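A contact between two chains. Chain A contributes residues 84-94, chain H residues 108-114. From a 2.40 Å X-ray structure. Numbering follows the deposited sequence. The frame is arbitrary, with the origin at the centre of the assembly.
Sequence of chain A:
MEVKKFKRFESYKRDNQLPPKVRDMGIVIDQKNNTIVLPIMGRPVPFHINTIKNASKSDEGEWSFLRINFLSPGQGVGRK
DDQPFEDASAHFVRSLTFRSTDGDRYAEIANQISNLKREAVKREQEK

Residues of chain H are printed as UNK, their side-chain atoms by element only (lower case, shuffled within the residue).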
# COMPACT_ATOMS: atom_id res chain seq x y z
N PRO A 84 -17.62 19.17 4.95
CA PRO A 84 -17.86 19.29 3.50
C PRO A 84 -17.46 18.06 2.67
O PRO A 84 -17.16 18.23 1.48
CB PRO A 84 -16.97 20.47 3.09
CG PRO A 84 -15.91 20.54 4.12
CD PRO A 84 -16.38 19.85 5.36
N PHE A 85 -17.42 16.87 3.25
CA PHE A 85 -17.03 15.69 2.50
C PHE A 85 -18.26 14.95 1.95
O PHE A 85 -18.13 14.02 1.16
CB PHE A 85 -16.22 14.74 3.38
CG PHE A 85 -15.03 15.39 4.04
CD1 PHE A 85 -15.15 15.95 5.30
CD2 PHE A 85 -13.80 15.44 3.40
CE1 PHE A 85 -14.07 16.55 5.92
CE2 PHE A 85 -12.71 16.04 4.02
CZ PHE A 85 -12.85 16.60 5.28
N GLU A 86 -19.43 15.40 2.39
CA GLU A 86 -20.70 14.75 2.07
C GLU A 86 -20.67 13.27 2.43
O GLU A 86 -21.29 12.44 1.77
CB GLU A 86 -21.04 14.91 0.58
CG GLU A 86 -21.87 16.14 0.25
CD GLU A 86 -21.92 16.43 -1.24
OE1 GLU A 86 -21.14 17.29 -1.70
OE2 GLU A 86 -22.72 15.78 -1.95
N ASP A 87 -19.95 12.95 3.51
CA ASP A 87 -19.84 11.58 3.98
C ASP A 87 -19.69 11.61 5.50
O ASP A 87 -18.58 11.58 6.03
CB ASP A 87 -18.64 10.89 3.32
CG ASP A 87 -18.82 9.38 3.22
OD1 ASP A 87 -19.69 8.83 3.93
OD2 ASP A 87 -18.10 8.76 2.41
N ALA A 88 -20.83 11.69 6.19
CA ALA A 88 -20.85 11.89 7.64
C ALA A 88 -20.25 10.73 8.42
O ALA A 88 -19.71 10.92 9.51
CB ALA A 88 -22.27 12.18 8.11
N SER A 89 -20.35 9.53 7.86
CA SER A 89 -19.88 8.33 8.53
C SER A 89 -18.52 7.90 8.01
O SER A 89 -18.08 6.78 8.25
CB SER A 89 -20.88 7.19 8.34
OG SER A 89 -20.90 6.75 6.99
N ALA A 90 -17.85 8.80 7.30
CA ALA A 90 -16.57 8.48 6.67
C ALA A 90 -15.47 8.17 7.67
O ALA A 90 -15.35 8.81 8.71
CB ALA A 90 -16.14 9.60 5.74
N HIS A 91 -14.65 7.18 7.33
CA HIS A 91 -13.43 6.91 8.08
C HIS A 91 -12.32 7.75 7.46
O HIS A 91 -12.34 8.00 6.25
CB HIS A 91 -13.08 5.42 8.02
CG HIS A 91 -14.17 4.52 8.49
ND1 HIS A 91 -14.06 3.14 8.47
CD2 HIS A 91 -15.40 4.79 9.02
CE1 HIS A 91 -15.17 2.60 8.95
NE2 HIS A 91 -15.99 3.58 9.29
N PHE A 92 -11.36 8.18 8.27
CA PHE A 92 -10.26 9.01 7.76
C PHE A 92 -8.91 8.38 8.09
O PHE A 92 -8.77 7.71 9.12
CB PHE A 92 -10.33 10.42 8.37
CG PHE A 92 -11.37 11.31 7.76
CD1 PHE A 92 -12.72 11.14 8.04
CD2 PHE A 92 -10.99 12.35 6.92
CE1 PHE A 92 -13.68 11.98 7.48
CE2 PHE A 92 -11.94 13.20 6.36
CZ PHE A 92 -13.28 13.01 6.64
N VAL A 93 -7.93 8.60 7.23
CA VAL A 93 -6.54 8.36 7.60
C VAL A 93 -6.12 9.60 8.37
O VAL A 93 -6.19 10.71 7.82
CB VAL A 93 -5.64 8.16 6.36
CG1 VAL A 93 -4.20 7.87 6.78
CG2 VAL A 93 -6.17 7.05 5.48
N ARG A 94 -5.70 9.44 9.62
CA ARG A 94 -5.35 10.58 10.46
C ARG A 94 -3.87 10.91 10.33
O ARG A 94 -3.50 12.08 10.18
CB ARG A 94 -5.68 10.31 11.93
CG ARG A 94 -6.35 11.48 12.64
CD ARG A 94 -7.51 11.03 13.51
NE ARG A 94 -8.35 12.13 13.97
CZ ARG A 94 -8.88 12.20 15.19
NH1 ARG A 94 -8.61 11.24 16.07
NH2 ARG A 94 -9.63 13.23 15.54
N UNK H 108 -7.48 10.89 -1.98
CA UNK H 108 -8.32 11.22 -0.84
C UNK H 108 -7.88 10.44 0.40
O UNK H 108 -7.26 9.38 0.29
n UNK H 108 -10.65 13.42 -3.72
c UNK H 108 -14.22 12.52 -3.71
c UNK H 108 -11.78 11.89 -2.54
c UNK H 108 -9.79 10.91 -1.14
c UNK H 108 -13.12 13.22 -4.11
c UNK H 108 -11.90 12.89 -3.52
c UNK H 108 -14.14 11.51 -2.74
c UNK H 108 -9.76 12.77 -2.90
c UNK H 108 -12.93 11.19 -2.15
c UNK H 108 -10.40 11.83 -2.16
N UNK H 109 -8.22 10.98 1.57
CA UNK H 109 -7.90 10.32 2.83
C UNK H 109 -9.15 9.95 3.63
O UNK H 109 -9.07 9.65 4.82
c UNK H 109 -6.96 11.17 3.69
o UNK H 109 -8.43 13.07 3.59
c UNK H 109 -7.66 12.39 4.27
n UNK H 109 -7.38 12.69 5.54
N UNK H 110 -10.31 9.99 2.96
CA UNK H 110 -11.55 9.58 3.61
C UNK H 110 -12.29 8.49 2.84
O UNK H 110 -12.23 8.44 1.61
c UNK H 110 -14.27 11.21 2.11
n UNK H 110 -14.47 12.02 1.02
c UNK H 110 -10.95 14.12 0.98
c UNK H 110 -12.45 12.48 1.88
c UNK H 110 -13.05 11.44 2.67
c UNK H 110 -11.22 13.15 1.94
c UNK H 110 -12.47 10.78 3.88
c UNK H 110 -11.87 14.42 -0.02
c UNK H 110 -13.35 12.81 0.85
c UNK H 110 -13.08 13.79 -0.11
N UNK H 111 -12.99 7.63 3.57
CA UNK H 111 -13.69 6.51 2.96
C UNK H 111 -14.08 5.46 3.98
O UNK H 111 -14.76 5.75 4.96
N UNK H 112 -13.64 4.22 3.75
CA UNK H 112 -13.98 3.12 4.63
C UNK H 112 -12.78 2.21 4.91
O UNK H 112 -12.15 1.70 3.98
c UNK H 112 -15.12 2.29 4.02
c UNK H 112 -17.00 3.10 5.49
c UNK H 112 -17.96 4.27 5.61
c UNK H 112 -16.48 2.97 4.07
n UNK H 112 -18.94 4.32 4.50
N UNK H 113 -12.47 2.02 6.18
CA UNK H 113 -11.46 1.04 6.58
C UNK H 113 -12.16 -0.27 6.89
O UNK H 113 -12.91 -0.36 7.87
c UNK H 113 -10.68 1.53 7.78
N UNK H 114 -11.93 -1.28 6.06
CA UNK H 114 -12.66 -2.53 6.20
C UNK H 114 -11.74 -3.69 6.57
O UNK H 114 -10.75 -3.96 5.89
o UNK H 114 -15.56 -1.36 2.43
o UNK H 114 -16.18 -2.49 4.20
c UNK H 114 -13.43 -2.84 4.91
c UNK H 114 -13.97 -1.61 4.19
c UNK H 114 -15.33 -1.84 3.56
O HOH W 1 -16.92 12.46 -0.37
O HOH W 2 -16.93 10.18 -0.16

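Position 108 carries ten side-chain atoms, nine carbons and one nitrogen: one carbon, then fused five- and six-membered rings with the nitrogen in the smaller. The side chain touches nothing in residues 84-94. The composition fits tryptophan alone, so the residue is Trp108(H). Its side chain's closest approach to that stretch is 6.1 Å, from Trp108(H) CZ3 to Phe85(A) O.

Position 109 has four side-chain atoms: two carbons, the second carrying one oxygen and one nitrogen. The CA-to-CB bond points toward chain A, and the side-chain nitrogen of position 109 lies 3.2 Å from Val93(A) O. A primary amide one carbon from CA is Asn109(H). Asn109(H) ND2 donates that hydrogen bond, with an angle of 153° at the hydrogen. The same residue uses its backbone as an acceptor: Val93(A) N lies 2.9 Å from Asn109(H) O, at 162°. Side chain and main chain thus hold both polar backbone atoms of Val93(A).

Position 110 again shows one carbon followed by fused five- and six-membered rings of eight carbons and one nitrogen. The edge of Phe85(A) meets a face of this ring system, and CB lies over one face of the Phe92(A) ring. The residue is Trp110(H), with chi1 p at 68°. The Phe85(A) ring and the six-membered ring of Trp110(H) have centroids 4.8 Å apart and planes at 62°; the closest atoms, Phe85(A) CD2 and Trp110(H) CD2, are 3.6 Å apart. Trp110(H) CB sits 3.6 Å from the Phe92(A) ring centroid and 15° off its normal, a CH-pi contact. The indole nitrogen reaches chain A through water: Trp110(H) NE1 donates to water 1 O at 2.9 Å, and water 1 O donates to Phe85(A) O at 2.5 Å.

Position 111 has no side-chain atoms, and its backbone N and O pair with His91(A). It is Gly111(H). The pair is reciprocal: His91(A) N to Gly111(H) O and Gly111(H) N to His91(A) O, both 2.8 Å, at 162° and 155°. Phi/psi of 164/-123 accompany the corner the chain turns here.

Position 112 has four carbons in a row ending in nitrogen; the chain lies over one face of the His91(A) ring, although its CA-to-CB bond points away from chain A. This is Lys112(H). Lys112(H) CD lies 4.0 Å from the His91(A) ring centroid, 11° off its normal.

Position 113 has a single side-chain carbon, and its backbone N faces His91(A) ND1. It is Ala113(H). Ala113(H) N donates to His91(A) ND1 at 3.0 Å and 165°, which requires ND1 to be the unprotonated, accepting nitrogen.

Position 114 has three carbons, the third carrying two oxygens, and its side chain touches nothing in residues 84-94: Glu114(H). The side chain's closest approach is 6.4 Å, from Glu114(H) CG to His91(A) ND1.

The contact works as a short antiparallel pairing, with His91(A) opposite Gly111(H) and Phe92(A) opposite Trp110(H). Backbone hydrogen bonds fix the register, the side chains of Phe92(A) and Trp110(H) pack on one face, and the imidazole of His91(A) extends the polar contact beyond the corner. Together the stretches bury 594 Å².

Chain H 108-114: WNWGKAE
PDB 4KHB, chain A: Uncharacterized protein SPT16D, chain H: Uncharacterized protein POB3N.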